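Local coordinates for Gp26 (Listeria phage P40, PDB 4JZ5), which probably hydrolyses the glycan strands of the Listeria cell wall, as the catalytic domain of a glycosyl hydrolase family 25 phage endolysin, at residues L26-W31 with E63-G68; L116-V121 with G126-E131. All coordinates share one frame; numbering follows the deposited sequence.

Interactions 1 and 2 each pack a helix against the end of a barrel strand and the loop that follows: helix 62-72 on strand 25-28, and helix 128-143 on the residues after its own preceding strand, 114-117. Their centres lie 24 Å apart on opposite sides of the chain's centre, and their nearest atoms are about 7 Å apart without touching. That nearest approach is made by acids: Asp27 OD2, beside Ile28 of interaction 1, stands 6.8 Å from Asp117 OD2, next to Tyr118 of interaction 2. Asp117 and Glu119 fit the Asp-x-Glu signature of family 25, so the active site probably lies at this end of the barrel, with the two contacts behind it in the layer between strands and helices.

Interaction 1: L26-W31 with E63-G68; sequences LDISKW and EQHAKG
Ser29 and His65 mark the closest backbone approach, CA to CA 8.1 Å, at the point where strand 25-28 gives way to a loop beside helix 62-72. The gap is bridged by His65, whose imidazole reaches from the helix to meet Ile28 coming the opposite way. Ile28 carries CG1 between its backbone N and carbonyl carbon (chi1 62°) and then extends, which sets CD1 squarely over the imidazole: the methyl carbon is 3.5 Å from the ring centroid and 6° off the normal, a CH-pi contact. This is the helix-on-strand layer of the family 25 barrel, the irregular (β/α)5(β)3 type, and Val47 and Ile49 of the adjacent parallel strand extend the apolar surface around Ile28. At its edge the same ring meets the backbone. CE1 lies 3.0 Å from Ser29 O, with its C-H directed almost straight at the oxygen, while NE2 makes a weak hydrogen bond to Gln32 O; the two carbonyls probably help to fix the ring's rotation. The CB of Ser29 points away from the helix, and its OG closes an ST turn, Trp31 N donating to Ser29 OG over 3.1 Å at 168°.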
loop_
_atom_site.group_PDB
_atom_site.type_symbol
_atom_site.label_atom_id
_atom_site.label_comp_id
_atom_site.label_asym_id
_atom_site.label_seq_id
_atom_site.Cartn_x
_atom_site.Cartn_y
_atom_site.Cartn_z
ATOM N N LEU A 26 0.973 1.115 9.226
ATOM C CA LEU A 26 2.295 1.263 8.626
ATOM C C LEU A 26 2.312 0.735 7.213
ATOM O O LEU A 26 1.517 -0.131 6.862
ATOM C CB LEU A 26 3.340 0.480 9.420
ATOM C CG LEU A 26 3.501 0.826 10.888
ATOM C CD1 LEU A 26 4.617 -0.003 11.495
ATOM C CD2 LEU A 26 3.735 2.314 11.069
ATOM N N ASP A 27 3.245 1.223 6.408
ATOM C CA ASP A 27 3.620 0.507 5.202
ATOM C C ASP A 27 5.127 0.325 5.205
ATOM O O ASP A 27 5.865 1.219 5.623
ATOM C CB ASP A 27 3.087 1.175 3.920
ATOM C CG ASP A 27 3.581 2.575 3.722
ATOM O OD1 ASP A 27 2.915 3.514 4.179
ATOM O OD2 ASP A 27 4.628 2.717 3.047
ATOM N N ILE A 28 5.569 -0.862 4.796
ATOM C CA ILE A 28 6.966 -1.264 4.851
ATOM C C ILE A 28 7.356 -1.981 3.564
ATOM O O ILE A 28 6.513 -2.436 2.779
ATOM C CB ILE A 28 7.272 -2.145 6.089
ATOM C CG1 ILE A 28 6.459 -3.441 6.047
ATOM C CG2 ILE A 28 7.008 -1.372 7.360
ATOM C CD1 ILE A 28 6.795 -4.417 7.172
ATOM N N SER A 29 8.665 -2.084 3.378
ATOM C CA SER A 29 9.246 -2.667 2.189
ATOM C C SER A 29 10.641 -3.166 2.533
ATOM O O SER A 29 11.003 -3.303 3.698
ATOM C CB SER A 29 9.341 -1.625 1.073
ATOM O OG SER A 29 10.332 -0.663 1.385
ATOM N N LYS A 30 11.443 -3.401 1.509
ATOM C CA LYS A 30 12.835 -3.779 1.729
ATOM C C LYS A 30 13.611 -2.704 2.485
ATOM O O LYS A 30 14.677 -2.992 3.037
ATOM C CB LYS A 30 13.529 -4.088 0.398
ATOM C CG LYS A 30 13.741 -2.894 -0.485
ATOM C CD LYS A 30 15.121 -2.315 -0.289
ATOM C CE LYS A 30 15.818 -2.136 -1.619
ATOM N NZ LYS A 30 17.258 -1.804 -1.446
ATOM N N TRP A 31 13.103 -1.476 2.512
ATOM C CA TRP A 31 13.775 -0.399 3.231
ATOM C C TRP A 31 13.653 -0.526 4.749
ATOM O O TRP A 31 14.301 0.215 5.489
ATOM C CB TRP A 31 13.237 0.945 2.748
ATOM C CG TRP A 31 13.590 1.201 1.324
ATOM C CD1 TRP A 31 12.746 1.235 0.262
ATOM C CD2 TRP A 31 14.899 1.439 0.805
ATOM N NE1 TRP A 31 13.444 1.488 -0.896
ATOM C CE2 TRP A 31 14.771 1.615 -0.587
ATOM C CE3 TRP A 31 16.170 1.519 1.383
ATOM C CZ2 TRP A 31 15.866 1.869 -1.411
ATOM C CZ3 TRP A 31 17.256 1.772 0.564
ATOM C CH2 TRP A 31 17.096 1.946 -0.818
ATOM N N GLU A 63 8.510 -11.908 1.428
ATOM C CA GLU A 63 8.187 -13.121 2.146
ATOM C C GLU A 63 8.517 -13.000 3.621
ATOM O O GLU A 63 7.763 -13.482 4.461
ATOM C CB GLU A 63 8.863 -14.312 1.492
ATOM C CG GLU A 63 8.311 -14.538 0.082
ATOM C CD GLU A 63 8.975 -15.664 -0.658
ATOM O OE1 GLU A 63 9.486 -16.580 0.003
ATOM O OE2 GLU A 63 8.985 -15.626 -1.907
ATOM N N GLN A 64 9.636 -12.356 3.947
ATOM C CA GLN A 64 9.981 -12.151 5.346
ATOM C C GLN A 64 8.885 -11.394 6.077
ATOM O O GLN A 64 8.464 -11.781 7.169
ATOM C CB GLN A 64 11.299 -11.397 5.471
ATOM C CG GLN A 64 11.703 -11.122 6.890
ATOM C CD GLN A 64 12.826 -10.127 6.972
ATOM O OE1 GLN A 64 13.881 -10.329 6.366
ATOM N NE2 GLN A 64 12.612 -9.035 7.699
ATOM N N HIS A 65 8.421 -10.304 5.477
ATOM C CA HIS A 65 7.406 -9.490 6.104
ATOM C C HIS A 65 6.082 -10.232 6.187
ATOM O O HIS A 65 5.405 -10.177 7.211
ATOM C CB HIS A 65 7.225 -8.157 5.363
ATOM C CG HIS A 65 8.364 -7.222 5.582
ATOM N ND1 HIS A 65 8.756 -6.218 4.721
ATOM C CD2 HIS A 65 9.205 -7.170 6.636
ATOM C CE1 HIS A 65 9.792 -5.587 5.255
ATOM N NE2 HIS A 65 10.086 -6.150 6.409
ATOM N N ALA A 66 5.691 -10.929 5.125
ATOM C CA ALA A 66 4.436 -11.667 5.162
ATOM C C ALA A 66 4.449 -12.712 6.274
ATOM O O ALA A 66 3.481 -12.835 7.040
ATOM C CB ALA A 66 4.164 -12.327 3.819
ATOM N N LYS A 67 5.536 -13.458 6.364
ATOM C CA LYS A 67 5.660 -14.466 7.406
ATOM C C LYS A 67 5.693 -13.839 8.792
ATOM O O LYS A 67 5.138 -14.387 9.747
ATOM C CB LYS A 67 6.916 -15.304 7.200
ATOM C CG LYS A 67 6.826 -16.237 6.014
ATOM C CD LYS A 67 8.058 -17.105 5.854
ATOM C CE LYS A 67 9.287 -16.297 5.521
ATOM N NZ LYS A 67 10.455 -17.171 5.227
ATOM N N GLY A 68 6.379 -12.712 8.928
ATOM C CA GLY A 68 6.499 -12.077 10.228
ATOM C C GLY A 68 5.181 -11.535 10.732
ATOM O O GLY A 68 4.862 -11.616 11.923
#

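Interaction 2: L116-V121 with G126-E131; sequences LDYEEV and GNVVNE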
loop_
_atom_site.group_PDB
_atom_site.type_symbol
_atom_site.label_atom_id
_atom_site.label_comp_id
_atom_site.label_asym_id
_atom_site.label_seq_id
_atom_site.Cartn_x
_atom_site.Cartn_y
_atom_site.Cartn_z
ATOM N N LEU A 116 -2.502 -0.478 -5.820
ATOM C CA LEU A 116 -1.665 0.069 -6.864
ATOM C C LEU A 116 -1.040 1.372 -6.351
ATOM O O LEU A 116 -1.764 2.324 -6.035
ATOM C CB LEU A 116 -2.514 0.368 -8.096
ATOM C CG LEU A 116 -1.828 1.113 -9.233
ATOM C CD1 LEU A 116 -0.596 0.373 -9.698
ATOM C CD2 LEU A 116 -2.785 1.311 -10.398
ATOM N N ASP A 117 0.288 1.414 -6.279
ATOM C CA ASP A 117 1.049 2.621 -5.935
ATOM C C ASP A 117 1.528 3.231 -7.243
ATOM O O ASP A 117 2.396 2.658 -7.934
ATOM C CB ASP A 117 2.219 2.184 -5.036
ATOM C CG ASP A 117 3.210 3.282 -4.710
ATOM O OD1 ASP A 117 3.271 4.292 -5.413
ATOM O OD2 ASP A 117 3.973 3.104 -3.739
ATOM N N TYR A 118 0.904 4.343 -7.633
ATOM C CA TYR A 118 1.149 4.933 -8.946
ATOM C C TYR A 118 1.617 6.353 -8.744
ATOM O O TYR A 118 0.779 7.246 -8.523
ATOM C CB TYR A 118 -0.098 4.906 -9.857
ATOM C CG TYR A 118 0.309 5.138 -11.290
ATOM C CD1 TYR A 118 0.742 4.098 -12.083
ATOM C CD2 TYR A 118 0.351 6.408 -11.824
ATOM C CE1 TYR A 118 1.184 4.311 -13.372
ATOM C CE2 TYR A 118 0.787 6.630 -13.115
ATOM C CZ TYR A 118 1.222 5.589 -13.876
ATOM O OH TYR A 118 1.664 5.842 -15.156
ATOM N N GLU A 119 2.931 6.565 -8.801
ATOM C CA GLU A 119 3.481 7.871 -8.465
ATOM C C GLU A 119 4.576 8.346 -9.423
ATOM O O GLU A 119 5.220 9.365 -9.175
ATOM C CB GLU A 119 3.979 7.847 -7.029
ATOM C CG GLU A 119 5.141 6.921 -6.790
ATOM C CD GLU A 119 5.511 6.819 -5.297
ATOM O OE1 GLU A 119 5.047 5.923 -4.579
ATOM O OE2 GLU A 119 6.315 7.651 -4.821
ATOM N N GLU A 120 4.776 7.624 -10.523
ATOM C CA GLU A 120 5.603 8.091 -11.632
ATOM C C GLU A 120 5.009 7.485 -12.888
ATOM O O GLU A 120 4.210 6.556 -12.813
ATOM C CB GLU A 120 7.075 7.700 -11.456
ATOM C CG GLU A 120 7.371 6.207 -11.495
ATOM C CD GLU A 120 8.866 5.928 -11.430
ATOM O OE1 GLU A 120 9.543 6.054 -12.475
ATOM O OE2 GLU A 120 9.377 5.606 -10.324
ATOM N N VAL A 121 5.382 8.028 -14.038
ATOM C CA VAL A 121 4.798 7.603 -15.302
ATOM C C VAL A 121 5.860 7.027 -16.224
ATOM O O VAL A 121 6.850 7.690 -16.522
ATOM C CB VAL A 121 4.088 8.764 -16.010
ATOM C CG1 VAL A 121 3.449 8.274 -17.300
ATOM C CG2 VAL A 121 3.043 9.392 -15.088
ATOM N N GLY A 126 -0.437 6.751 -23.948
ATOM C CA GLY A 126 -1.674 6.438 -23.272
ATOM C C GLY A 126 -1.964 7.293 -22.059
ATOM O O GLY A 126 -1.238 8.243 -21.756
ATOM N N ASN A 127 -3.063 6.952 -21.390
ATOM C CA ASN A 127 -3.647 7.795 -20.350
ATOM C C ASN A 127 -3.491 7.130 -18.981
ATOM O O ASN A 127 -3.774 5.941 -18.822
ATOM C CB ASN A 127 -5.118 8.038 -20.731
ATOM C CG ASN A 127 -5.916 8.721 -19.655
ATOM O OD1 ASN A 127 -6.600 8.050 -18.870
ATOM N ND2 ASN A 127 -5.864 10.049 -19.612
ATOM N N VAL A 128 -3.023 7.881 -17.981
ATOM C CA VAL A 128 -2.759 7.321 -16.670
ATOM C C VAL A 128 -4.022 6.720 -16.038
ATOM O O VAL A 128 -3.954 5.623 -15.490
ATOM C CB VAL A 128 -2.094 8.368 -15.751
ATOM C CG1 VAL A 128 -2.172 7.950 -14.290
ATOM C CG2 VAL A 128 -0.639 8.590 -16.183
ATOM N N VAL A 129 -5.137 7.439 -16.071
ATOM C CA VAL A 129 -6.370 6.898 -15.511
ATOM C C VAL A 129 -6.712 5.553 -16.129
ATOM O O VAL A 129 -6.989 4.582 -15.419
ATOM C CB VAL A 129 -7.524 7.893 -15.671
ATOM C CG1 VAL A 129 -8.888 7.223 -15.458
ATOM C CG2 VAL A 129 -7.340 9.073 -14.739
ATOM N N ASN A 130 -6.688 5.488 -17.452
ATOM C CA ASN A 130 -7.110 4.271 -18.109
ATOM C C ASN A 130 -6.186 3.105 -17.772
ATOM O O ASN A 130 -6.658 1.986 -17.546
ATOM C CB ASN A 130 -7.177 4.451 -19.620
ATOM C CG ASN A 130 -8.344 5.316 -20.068
ATOM O OD1 ASN A 130 -9.240 5.647 -19.290
ATOM N ND2 ASN A 130 -8.331 5.686 -21.337
ATOM N N GLU A 131 -4.876 3.351 -17.719
ATOM C CA GLU A 131 -3.954 2.263 -17.452
ATOM C C GLU A 131 -4.029 1.822 -15.991
ATOM O O GLU A 131 -3.977 0.628 -15.712
ATOM C CB GLU A 131 -2.537 2.633 -17.876
ATOM C CG GLU A 131 -2.403 2.820 -19.393
ATOM C CD GLU A 131 -2.754 1.575 -20.171
ATOM O OE1 GLU A 131 -2.339 0.476 -19.785
ATOM O OE2 GLU A 131 -3.467 1.709 -21.181
#
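Tyr118 holds CG anti to its backbone N (chi1 -163°), and Val128 likewise sets CG1 opposite its own N (chi1 164°); these two settings send the phenol ring and the valine fork toward each other across the start of a beta-alpha-beta unit. The unit comprises strand 114-117, helix 128-143 and the parallel strand 147-152 of the family 25 barrel, and the contact joins the residues just beyond the first strand to the first turn of the helix. Both Val128 methyls lie on the same side of the phenol plane. Val128 CG1 is 3.4 Å from Tyr118 CE2, approaching the ring at a slant, while CG2 reaches further out and comes within 3.7 Å of Tyr118 OH. Val121 adds a smaller apolar touch nearer the surface, its CG2 lying 3.9 Å from Val128 CG2, so one methyl of Val128 serves both partners. The backbones stay well apart, the nearest pair of CA atoms, Val121 and Val128, being separated by 7.7 Å.

Between Tyr118 and Val121 the chain folds back over the other side of the ring: Glu120 O stands 3.3 Å above the Tyr118 ring plane, displaced toward the rim. Phe84 meets the ring too, and Cys132, one turn along the helix from Val128, touches it as well, which places the tyrosine in the buried layer between barrel and helix. Its neighbours Asp117 and Glu119 fit the pattern that supplies active-site acids in related enzymes; Tyr118 sits between them in sequence but packs on the helix. Asn127 is the N-cap that starts the helix just before Val128: its OD1 accepts from Asn130 N over 2.9 Å, with an N-H...O angle of 154°.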